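Local coordinates for protein Sso-CP2 metallo-carboxypetidase (Sulfolobus solfataricus, PDB 4MMO) that probably removes residues from the C-terminal ends of peptides as a zinc-dependent carboxypeptidase of the M20 family, at residues L39-N44 with A56-N61; K117-K122 with H426-L431; K365-E370 with Y420-K425. All blocks are in the same frame, centred on the assembly; numbering follows the deposited sequence.

Interaction 1. Residues L39-N44 with A56-N61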
loop_
_atom_site.group_PDB
_atom_site.type_symbol
_atom_site.label_atom_id
_atom_site.label_comp_id
_atom_site.label_asym_id
_atom_site.label_seq_id
_atom_site.Cartn_x
_atom_site.Cartn_y
_atom_site.Cartn_z
ATOM N N LEU A 39 -29.908 -21.881 -31.323
ATOM C CA LEU A 39 -29.652 -21.618 -32.739
ATOM C C LEU A 39 -29.684 -22.878 -33.601
ATOM O O LEU A 39 -29.803 -22.794 -34.821
ATOM C CB LEU A 39 -28.304 -20.915 -32.912
ATOM C CG LEU A 39 -28.074 -19.681 -32.036
ATOM C CD1 LEU A 39 -26.792 -18.981 -32.453
ATOM C CD2 LEU A 39 -29.257 -18.715 -32.080
ATOM N N GLY A 40 -29.569 -24.044 -32.973
ATOM C CA GLY A 40 -29.635 -25.301 -33.697
ATOM C C GLY A 40 -28.412 -25.585 -34.553
ATOM O O GLY A 40 -28.487 -26.343 -35.520
ATOM N N VAL A 41 -27.287 -24.971 -34.201
ATOM C CA VAL A 41 -26.012 -25.232 -34.862
ATOM C C VAL A 41 -25.071 -25.909 -33.876
ATOM O O VAL A 41 -25.386 -26.027 -32.695
ATOM C CB VAL A 41 -25.347 -23.931 -35.367
ATOM C CG1 VAL A 41 -26.210 -23.268 -36.421
ATOM C CG2 VAL A 41 -25.080 -22.967 -34.208
ATOM N N LYS A 42 -23.914 -26.340 -34.364
ATOM C CA LYS A 42 -22.894 -26.932 -33.511
ATOM C C LYS A 42 -22.037 -25.844 -32.861
ATOM O O LYS A 42 -21.546 -24.939 -33.540
ATOM C CB LYS A 42 -22.021 -27.887 -34.330
ATOM C CG LYS A 42 -20.847 -28.489 -33.571
ATOM C CD LYS A 42 -20.296 -29.713 -34.293
ATOM C CE LYS A 42 -18.779 -29.696 -34.371
ATOM N NZ LYS A 42 -18.278 -28.639 -35.295
ATOM N N ALA A 43 -21.879 -25.932 -31.542
ATOM C CA ALA A 43 -21.007 -25.026 -30.797
ATOM C C ALA A 43 -19.860 -25.822 -30.181
ATOM O O ALA A 43 -20.040 -26.978 -29.794
ATOM C CB ALA A 43 -21.791 -24.306 -29.718
ATOM N N ASN A 44 -18.692 -25.191 -30.078
ATOM C CA ASN A 44 -17.485 -25.873 -29.620
ATOM C C ASN A 44 -16.801 -25.173 -28.453
ATOM O O ASN A 44 -16.592 -23.961 -28.482
ATOM C CB ASN A 44 -16.491 -25.999 -30.776
ATOM C CG ASN A 44 -17.096 -26.666 -31.994
ATOM O OD1 ASN A 44 -17.225 -27.889 -32.042
ATOM N ND2 ASN A 44 -17.467 -25.865 -32.989
ATOM N N ALA A 56 -18.947 -20.768 -32.346
ATOM C CA ALA A 56 -20.009 -21.321 -33.178
ATOM C C ALA A 56 -20.145 -20.506 -34.452
ATOM O O ALA A 56 -19.881 -19.301 -34.464
ATOM C CB ALA A 56 -21.328 -21.342 -32.420
ATOM N N GLU A 57 -20.550 -21.176 -35.523
ATOM C CA GLU A 57 -20.787 -20.519 -36.795
ATOM C C GLU A 57 -22.224 -20.757 -37.226
ATOM O O GLU A 57 -22.709 -21.886 -37.202
ATOM C CB GLU A 57 -19.825 -21.041 -37.862
ATOM C CG GLU A 57 -20.015 -20.386 -39.223
ATOM C CD GLU A 57 -18.946 -20.784 -40.219
ATOM O OE1 GLU A 57 -18.176 -21.722 -39.927
ATOM O OE2 GLU A 57 -18.877 -20.159 -41.296
ATOM N N ILE A 58 -22.899 -19.674 -37.595
ATOM C CA ILE A 58 -24.224 -19.743 -38.191
ATOM C C ILE A 58 -24.090 -19.303 -39.642
ATOM O O ILE A 58 -24.025 -18.109 -39.931
ATOM C CB ILE A 58 -25.231 -18.833 -37.459
ATOM C CG1 ILE A 58 -25.296 -19.189 -35.972
ATOM C CG2 ILE A 58 -26.617 -18.958 -38.077
ATOM C CD1 ILE A 58 -24.339 -18.400 -35.106
ATOM N N ASN A 59 -24.027 -20.276 -40.546
ATOM C CA ASN A 59 -23.873 -19.997 -41.966
ATOM C C ASN A 59 -25.199 -20.072 -42.711
ATOM O O ASN A 59 -25.895 -21.086 -42.649
ATOM C CB ASN A 59 -22.883 -20.972 -42.599
ATOM C CG ASN A 59 -22.622 -20.662 -44.060
ATOM O OD1 ASN A 59 -21.883 -19.732 -44.385
ATOM N ND2 ASN A 59 -23.231 -21.437 -44.948
ATOM N N VAL A 60 -25.538 -18.989 -43.407
ATOM C CA VAL A 60 -26.733 -18.940 -44.246
ATOM C C VAL A 60 -26.365 -18.601 -45.691
ATOM O O VAL A 60 -27.183 -18.073 -46.441
ATOM C CB VAL A 60 -27.747 -17.903 -43.721
ATOM C CG1 VAL A 60 -28.296 -18.337 -42.372
ATOM C CG2 VAL A 60 -27.109 -16.520 -43.624
ATOM N N ASN A 61 -25.128 -18.906 -46.071
ATOM C CA ASN A 61 -24.644 -18.673 -47.430
ATOM C C ASN A 61 -24.767 -17.220 -47.884
ATOM O O ASN A 61 -24.916 -16.946 -49.075
ATOM C CB ASN A 61 -25.373 -19.594 -48.413
ATOM C CG ASN A 61 -25.095 -21.059 -48.147
ATOM O OD1 ASN A 61 -25.975 -21.804 -47.713
ATOM N ND2 ASN A 61 -23.862 -21.480 -48.405
HETATM O O HOH W 1 -20.462 -24.173 -35.768
#
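K42 O is gripped by one bond across this contact, from a water that donates to it at 2.6 Å. The same water accepts from E57 N at 3.0 Å, so the carbonyl of one segment and the amide of the other are joined through a single solvent molecule. This is a beta hairpin just where its two strands, 43-46 and 53-58, diverge, and the water stands in for a direct backbone bond.

Apolar groups fill the rest. A43 CB and A56 CB meet tip to tip at 4.0 Å. V41 lays its isopropyl group over the carbonyl of the facing strand, with CB 3.8 Å from E57 O and CG1 equally near. Its other methyl, CG2, lies in the crowded position between backbone N and carbonyl carbon, and from there approaches I58 CG1 at 4.2 Å. L39 crosses I58 at about a right angle, its CD1 against I58 CD1 at 3.7 Å. G40, whose positive phi (72°) favours glycine, ends helix 24-39 and lets the chain turn from L39 toward V41.

Strand 43-46 forms one margin of the chain's mixed sheet, whereas A56 and I58 pair by backbone with L131 and V129 of strand 128-134. Helix 24-39 covers the two alanines through V35, and helix 102-121 packs against L39 (through L113, I116 and K117) and I58 (through L120).

Interaction 2. Residues K117-K122 with H426-L431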
loop_
_atom_site.group_PDB
_atom_site.type_symbol
_atom_site.label_atom_id
_atom_site.label_comp_id
_atom_site.label_asym_id
_atom_site.label_seq_id
_atom_site.Cartn_x
_atom_site.Cartn_y
_atom_site.Cartn_z
ATOM N N LYS A 117 -31.636 -15.861 -32.968
ATOM C CA LYS A 117 -32.637 -16.917 -32.946
ATOM C C LYS A 117 -33.920 -16.471 -33.633
ATOM O O LYS A 117 -34.502 -17.212 -34.425
ATOM C CB LYS A 117 -32.959 -17.304 -31.505
ATOM C CG LYS A 117 -33.977 -18.422 -31.375
ATOM C CD LYS A 117 -34.407 -18.611 -29.930
ATOM C CE LYS A 117 -35.020 -19.982 -29.715
ATOM N NZ LYS A 117 -36.091 -20.290 -30.700
ATOM N N HIS A 118 -34.366 -15.265 -33.307
ATOM C CA HIS A 118 -35.603 -14.742 -33.861
ATOM C C HIS A 118 -35.511 -14.655 -35.380
ATOM O O HIS A 118 -36.409 -15.109 -36.089
ATOM C CB HIS A 118 -35.922 -13.376 -33.251
ATOM C CG HIS A 118 -36.249 -13.437 -31.792
ATOM N ND1 HIS A 118 -36.494 -12.309 -31.034
ATOM C CD2 HIS A 118 -36.374 -14.488 -30.950
ATOM C CE1 HIS A 118 -36.752 -12.666 -29.790
ATOM N NE2 HIS A 118 -36.686 -13.984 -29.710
ATOM N N LEU A 119 -34.413 -14.098 -35.878
ATOM C CA LEU A 119 -34.223 -13.968 -37.316
ATOM C C LEU A 119 -34.154 -15.336 -37.992
ATOM O O LEU A 119 -34.710 -15.521 -39.070
ATOM C CB LEU A 119 -32.966 -13.153 -37.625
ATOM C CG LEU A 119 -32.988 -11.688 -37.174
ATOM C CD1 LEU A 119 -31.725 -10.974 -37.634
ATOM C CD2 LEU A 119 -34.219 -10.956 -37.690
ATOM N N LEU A 120 -33.477 -16.290 -37.358
ATOM C CA LEU A 120 -33.410 -17.652 -37.883
ATOM C C LEU A 120 -34.800 -18.280 -37.950
ATOM O O LEU A 120 -35.147 -18.943 -38.928
ATOM C CB LEU A 120 -32.503 -18.526 -37.012
ATOM C CG LEU A 120 -30.990 -18.421 -37.216
ATOM C CD1 LEU A 120 -30.260 -19.247 -36.168
ATOM C CD2 LEU A 120 -30.597 -18.874 -38.611
ATOM N N ASP A 121 -35.591 -18.070 -36.900
ATOM C CA ASP A 121 -36.928 -18.647 -36.814
ATOM C C ASP A 121 -37.864 -18.107 -37.897
ATOM O O ASP A 121 -38.907 -18.703 -38.172
ATOM C CB ASP A 121 -37.537 -18.378 -35.433
ATOM C CG ASP A 121 -36.894 -19.211 -34.330
ATOM O OD1 ASP A 121 -36.154 -20.168 -34.642
ATOM O OD2 ASP A 121 -37.146 -18.908 -33.144
ATOM N N LYS A 122 -37.491 -16.982 -38.501
ATOM C CA LYS A 122 -38.304 -16.356 -39.539
ATOM C C LYS A 122 -37.624 -16.413 -40.906
ATOM O O LYS A 122 -38.121 -15.841 -41.876
ATOM C CB LYS A 122 -38.580 -14.893 -39.185
ATOM C CG LYS A 122 -39.234 -14.675 -37.833
ATOM C CD LYS A 122 -39.522 -13.193 -37.618
ATOM C CE LYS A 122 -39.643 -12.832 -36.146
ATOM N NZ LYS A 122 -38.613 -11.833 -35.737
ATOM N N HIS A 426 -32.575 -4.047 -30.737
ATOM C CA HIS A 426 -31.477 -3.338 -31.386
ATOM C C HIS A 426 -30.638 -4.284 -32.237
ATOM O O HIS A 426 -30.224 -3.934 -33.343
ATOM C CB HIS A 426 -30.599 -2.656 -30.335
ATOM C CG HIS A 426 -29.528 -1.781 -30.906
ATOM N ND1 HIS A 426 -28.589 -1.145 -30.117
ATOM C CD2 HIS A 426 -29.242 -1.422 -32.181
ATOM C CE1 HIS A 426 -27.775 -0.442 -30.879
ATOM N NE2 HIS A 426 -28.149 -0.595 -32.140
ATOM N N THR A 427 -30.392 -5.485 -31.729
ATOM C CA THR A 427 -29.556 -6.441 -32.442
ATOM C C THR A 427 -30.260 -6.934 -33.699
ATOM O O THR A 427 -29.640 -7.078 -34.753
ATOM C CB THR A 427 -29.212 -7.664 -31.570
ATOM O OG1 THR A 427 -28.599 -7.235 -30.346
ATOM C CG2 THR A 427 -28.273 -8.606 -32.321
ATOM N N GLU A 428 -31.554 -7.215 -33.566
ATOM C CA GLU A 428 -32.375 -7.660 -34.687
ATOM C C GLU A 428 -32.332 -6.646 -35.824
ATOM O O GLU A 428 -32.007 -6.993 -36.959
ATOM C CB GLU A 428 -33.820 -7.884 -34.233
ATOM C CG GLU A 428 -34.044 -9.224 -33.549
ATOM C CD GLU A 428 -35.405 -9.341 -32.879
ATOM O OE1 GLU A 428 -36.073 -8.308 -32.669
ATOM O OE2 GLU A 428 -35.803 -10.475 -32.552
ATOM N N GLU A 429 -32.644 -5.392 -35.512
ATOM C CA GLU A 429 -32.608 -4.329 -36.510
ATOM C C GLU A 429 -31.209 -4.169 -37.087
ATOM O O GLU A 429 -31.054 -3.927 -38.284
ATOM C CB GLU A 429 -33.080 -3.003 -35.912
ATOM C CG GLU A 429 -34.592 -2.831 -35.901
ATOM C CD GLU A 429 -35.189 -2.825 -37.297
ATOM O OE1 GLU A 429 -36.391 -3.136 -37.428
ATOM O OE2 GLU A 429 -34.457 -2.511 -38.263
ATOM N N PHE A 430 -30.187 -4.320 -36.246
ATOM C CA PHE A 430 -28.820 -4.197 -36.728
ATOM C C PHE A 430 -28.504 -5.284 -37.753
ATOM O O PHE A 430 -27.887 -5.009 -38.778
ATOM C CB PHE A 430 -27.812 -4.245 -35.579
ATOM C CG PHE A 430 -26.419 -4.583 -36.021
ATOM C CD1 PHE A 430 -25.645 -3.648 -36.694
ATOM C CD2 PHE A 430 -25.888 -5.842 -35.786
ATOM C CE1 PHE A 430 -24.365 -3.960 -37.118
ATOM C CE2 PHE A 430 -24.611 -6.160 -36.210
ATOM C CZ PHE A 430 -23.847 -5.217 -36.875
ATOM N N LEU A 431 -28.943 -6.508 -37.480
ATOM C CA LEU A 431 -28.652 -7.642 -38.355
ATOM C C LEU A 431 -29.458 -7.599 -39.661
ATOM O O LEU A 431 -29.036 -8.151 -40.672
ATOM C CB LEU A 431 -28.931 -8.963 -37.628
ATOM C CG LEU A 431 -28.035 -9.347 -36.435
ATOM C CD1 LEU A 431 -28.611 -10.553 -35.727
ATOM C CD2 LEU A 431 -26.609 -9.637 -36.872
#
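A very short hydrogen bond, 2.5 Å from H118 ND1 to E428 OE2, marks this meeting of two helices. It is a His-carboxylate pair in helix-to-helix packing within the M20 peptidase region, joining the C-terminal end of helix 102-121 to helix 417-433. The local axes pass 10.3 Å apart with their directions turned by 53°.

Both side chains leave their helices with CG anti to the carbonyl carbon, and E428 is extended beyond it, so its carboxylate reaches across to the edge of the imidazole. OE2 lies near the ring plane and is approached nearly along its C-O axis, yet the bond is bent, with 140° at the hydrogen. Ring and carboxylate planes stand 51° apart. The oxygen also crowds H118 CB at 3.0 Å, a sign of how tightly the pair is pressed together.

On the other side of the ring NE2 bonds to E4, which fixes the ring's rotation from two directions. Lying between two carboxylates, the imidazole would probably be favoured in its protonated form. K122 NZ, 4.5 Å from E428 OE2 and beyond a salt bridge, may add to the positive field around that carboxylate. An alanine here in place of H118 would remove the ring bridging E428 and E4, and would probably leave E428 less firmly positioned.

Beside the polar pair, L119 and L431 cross obliquely. L119 CD1 presses on L431 CB at 3.4 Å and on L431 CD1 at 3.7 Å. One turn of helix 102-121 carries its own salt bridge, K117 NZ meeting the syn lone pair of D121 OD2 at 3.0 Å.

Interaction 3. Residues K365-E370 with Y420-K425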
loop_
_atom_site.group_PDB
_atom_site.type_symbol
_atom_site.label_atom_id
_atom_site.label_comp_id
_atom_site.label_asym_id
_atom_site.label_seq_id
_atom_site.Cartn_x
_atom_site.Cartn_y
_atom_site.Cartn_z
ATOM N N LYS A 365 -33.636 3.841 -34.579
ATOM C CA LYS A 365 -34.971 3.284 -34.746
ATOM C C LYS A 365 -35.531 2.674 -33.456
ATOM O O LYS A 365 -36.694 2.890 -33.111
ATOM C CB LYS A 365 -34.947 2.227 -35.852
ATOM C CG LYS A 365 -36.309 1.658 -36.202
ATOM C CD LYS A 365 -36.215 0.682 -37.364
ATOM C CE LYS A 365 -37.589 0.249 -37.847
ATOM N NZ LYS A 365 -38.413 -0.329 -36.750
ATOM N N VAL A 366 -34.705 1.916 -32.744
ATOM C CA VAL A 366 -35.170 1.173 -31.574
ATOM C C VAL A 366 -35.376 2.068 -30.356
ATOM O O VAL A 366 -36.367 1.923 -29.640
ATOM C CB VAL A 366 -34.192 0.023 -31.234
ATOM C CG1 VAL A 366 -34.477 -0.572 -29.860
ATOM C CG2 VAL A 366 -34.282 -1.051 -32.298
ATOM N N TYR A 367 -34.444 2.988 -30.124
ATOM C CA TYR A 367 -34.466 3.809 -28.915
ATOM C C TYR A 367 -35.124 5.164 -29.145
ATOM O O TYR A 367 -35.553 5.818 -28.196
ATOM C CB TYR A 367 -33.046 3.987 -28.368
ATOM C CG TYR A 367 -32.449 2.696 -27.860
ATOM C CD1 TYR A 367 -32.742 2.231 -26.584
ATOM C CD2 TYR A 367 -31.607 1.932 -28.660
ATOM C CE1 TYR A 367 -32.205 1.044 -26.114
ATOM C CE2 TYR A 367 -31.067 0.745 -28.199
ATOM C CZ TYR A 367 -31.370 0.306 -26.925
ATOM O OH TYR A 367 -30.834 -0.874 -26.459
ATOM N N GLY A 368 -35.199 5.582 -30.403
ATOM C CA GLY A 368 -35.915 6.794 -30.759
ATOM C C GLY A 368 -35.222 8.072 -30.326
ATOM O O GLY A 368 -35.851 9.125 -30.245
ATOM N N THR A 369 -33.927 7.979 -30.040
ATOM C CA THR A 369 -33.123 9.159 -29.735
ATOM C C THR A 369 -31.838 9.129 -30.554
ATOM O O THR A 369 -31.598 8.187 -31.306
ATOM C CB THR A 369 -32.790 9.256 -28.236
ATOM O OG1 THR A 369 -32.027 10.444 -27.992
ATOM C CG2 THR A 369 -32.001 8.036 -27.771
ATOM N N GLU A 370 -31.017 10.164 -30.412
ATOM C CA GLU A 370 -29.790 10.268 -31.189
ATOM C C GLU A 370 -28.667 9.467 -30.528
ATOM O O GLU A 370 -28.284 9.765 -29.398
ATOM C CB GLU A 370 -29.373 11.735 -31.319
ATOM C CG GLU A 370 -28.378 11.998 -32.440
ATOM C CD GLU A 370 -28.970 11.758 -33.818
ATOM O OE1 GLU A 370 -30.185 11.998 -33.999
ATOM O OE2 GLU A 370 -28.224 11.322 -34.719
ATOM N N TYR A 420 -33.217 -4.899 -21.546
ATOM C CA TYR A 420 -32.799 -6.191 -22.073
ATOM C C TYR A 420 -33.565 -6.491 -23.354
ATOM O O TYR A 420 -32.999 -6.979 -24.331
ATOM C CB TYR A 420 -33.038 -7.301 -21.045
ATOM C CG TYR A 420 -32.811 -8.696 -21.580
ATOM C CD1 TYR A 420 -31.595 -9.051 -22.155
ATOM C CD2 TYR A 420 -33.805 -9.661 -21.504
ATOM C CE1 TYR A 420 -31.381 -10.329 -22.646
ATOM C CE2 TYR A 420 -33.598 -10.942 -21.990
ATOM C CZ TYR A 420 -32.384 -11.271 -22.556
ATOM O OH TYR A 420 -32.173 -12.542 -23.040
ATOM N N TYR A 421 -34.859 -6.188 -23.343
ATOM C CA TYR A 421 -35.706 -6.422 -24.507
ATOM C C TYR A 421 -35.379 -5.462 -25.647
ATOM O O TYR A 421 -35.432 -5.846 -26.813
ATOM C CB TYR A 421 -37.187 -6.324 -24.129
ATOM C CG TYR A 421 -37.660 -7.486 -23.286
ATOM C CD1 TYR A 421 -37.570 -8.788 -23.758
ATOM C CD2 TYR A 421 -38.197 -7.283 -22.024
ATOM C CE1 TYR A 421 -37.996 -9.855 -22.998
ATOM C CE2 TYR A 421 -38.628 -8.347 -21.253
ATOM C CZ TYR A 421 -38.524 -9.630 -21.745
ATOM O OH TYR A 421 -38.951 -10.695 -20.985
ATOM N N LYS A 422 -35.029 -4.221 -25.319
ATOM C CA LYS A 422 -34.629 -3.271 -26.356
ATOM C C LYS A 422 -33.310 -3.698 -26.988
ATOM O O LYS A 422 -33.069 -3.437 -28.165
ATOM C CB LYS A 422 -34.489 -1.851 -25.802
ATOM C CG LYS A 422 -35.802 -1.132 -25.545
ATOM C CD LYS A 422 -35.574 0.368 -25.471
ATOM C CE LYS A 422 -36.736 1.097 -24.823
ATOM N NZ LYS A 422 -36.305 2.417 -24.282
ATOM N N ALA A 423 -32.457 -4.355 -26.203
ATOM C CA ALA A 423 -31.151 -4.773 -26.695
ATOM C C ALA A 423 -31.304 -5.877 -27.735
ATOM O O ALA A 423 -30.650 -5.849 -28.781
ATOM C CB ALA A 423 -30.263 -5.235 -25.542
ATOM N N ILE A 424 -32.162 -6.850 -27.439
ATOM C CA ILE A 424 -32.503 -7.892 -28.404
ATOM C C ILE A 424 -33.002 -7.227 -29.684
ATOM O O ILE A 424 -32.605 -7.585 -30.793
ATOM C CB ILE A 424 -33.608 -8.828 -27.857
ATOM C CG1 ILE A 424 -33.096 -9.604 -26.641
ATOM C CG2 ILE A 424 -34.081 -9.808 -28.935
ATOM C CD1 ILE A 424 -34.178 -10.332 -25.860
ATOM N N LYS A 425 -33.865 -6.238 -29.498
ATOM C CA LYS A 425 -34.505 -5.517 -30.587
ATOM C C LYS A 425 -33.477 -4.747 -31.418
ATOM O O LYS A 425 -33.500 -4.797 -32.649
ATOM C CB LYS A 425 -35.535 -4.575 -29.974
ATOM C CG LYS A 425 -36.488 -3.906 -30.919
ATOM C CD LYS A 425 -37.544 -3.210 -30.083
ATOM C CE LYS A 425 -38.455 -2.317 -30.890
ATOM N NZ LYS A 425 -39.401 -1.614 -29.977
HETATM O O HOH W 2 -35.552 4.784 -25.372
#
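The Y367 ring has V366 CG1 over one face, 3.9 Å above the plane and offset toward the rim, while a water lies in plane at its edge. K422 comes to this ring obliquely, its CD 3.5 Å from Y367 CE1, so the lysine's CB and CD cross the CE1 side of the ring at a slant. A second ring, that of Y420, has I424 CD1 over one face, a contact within its own helix.

The water at the edge of the Y367 ring links the two segments. It accepts from K422 NZ at 2.7 Å and donates to Y367 O at 3.0 Å, so the extended lysine reaches, through solvent, a carbonyl at the C-terminal end of helix 354-367. Such an end would be expected to carry partial negative charge, which suits the ammonium group.

V366 wedges its two methyls against the facing helix. CG1, anti to the backbone N, touches K422 O at 3.6 Å, whereas CG2 lies 3.8 Å from K425 O. The K425 chain, also extended, slides past the valine in the opposite direction, its CG 3.9 Å from V366 CG2. Both lysines thus give methylenes to the packing. G368, with phi 72°, is the first residue to leave the helix, directly after Y367, and Y367 goes on to touch L167 and P173 in loops.

At the far side, Y420 and I424 turn to helix 102-121. What results is ordinary helix-against-helix packing on the surface of the M20 peptidase region, away from the zinc site, in which a helix end abuts the flank of helix 417-433.

From the N terminus, interaction 1 closes first, a short hairpin loop between strands 43-46 and 53-58. Interaction 2 opens later, at 117-122, and closes only at 426-431, a span of some three hundred residues; interaction 3, joining 365-370 to 420-425, lies wholly within it, and none cross. Interactions 2 and 3 share helix 417-433, which is thereby tied to helix 102-121 and to helix 354-367; H426 packs on V366 and Y367, and E429 makes a long, weak ion pair with K365. Interaction 1 meets interaction 2 where L39 and I58 touch K117 and L120, linking the end of helix 24-39 and strand 53-58 to helix 102-121, whereas interactions 1 and 3 do not touch.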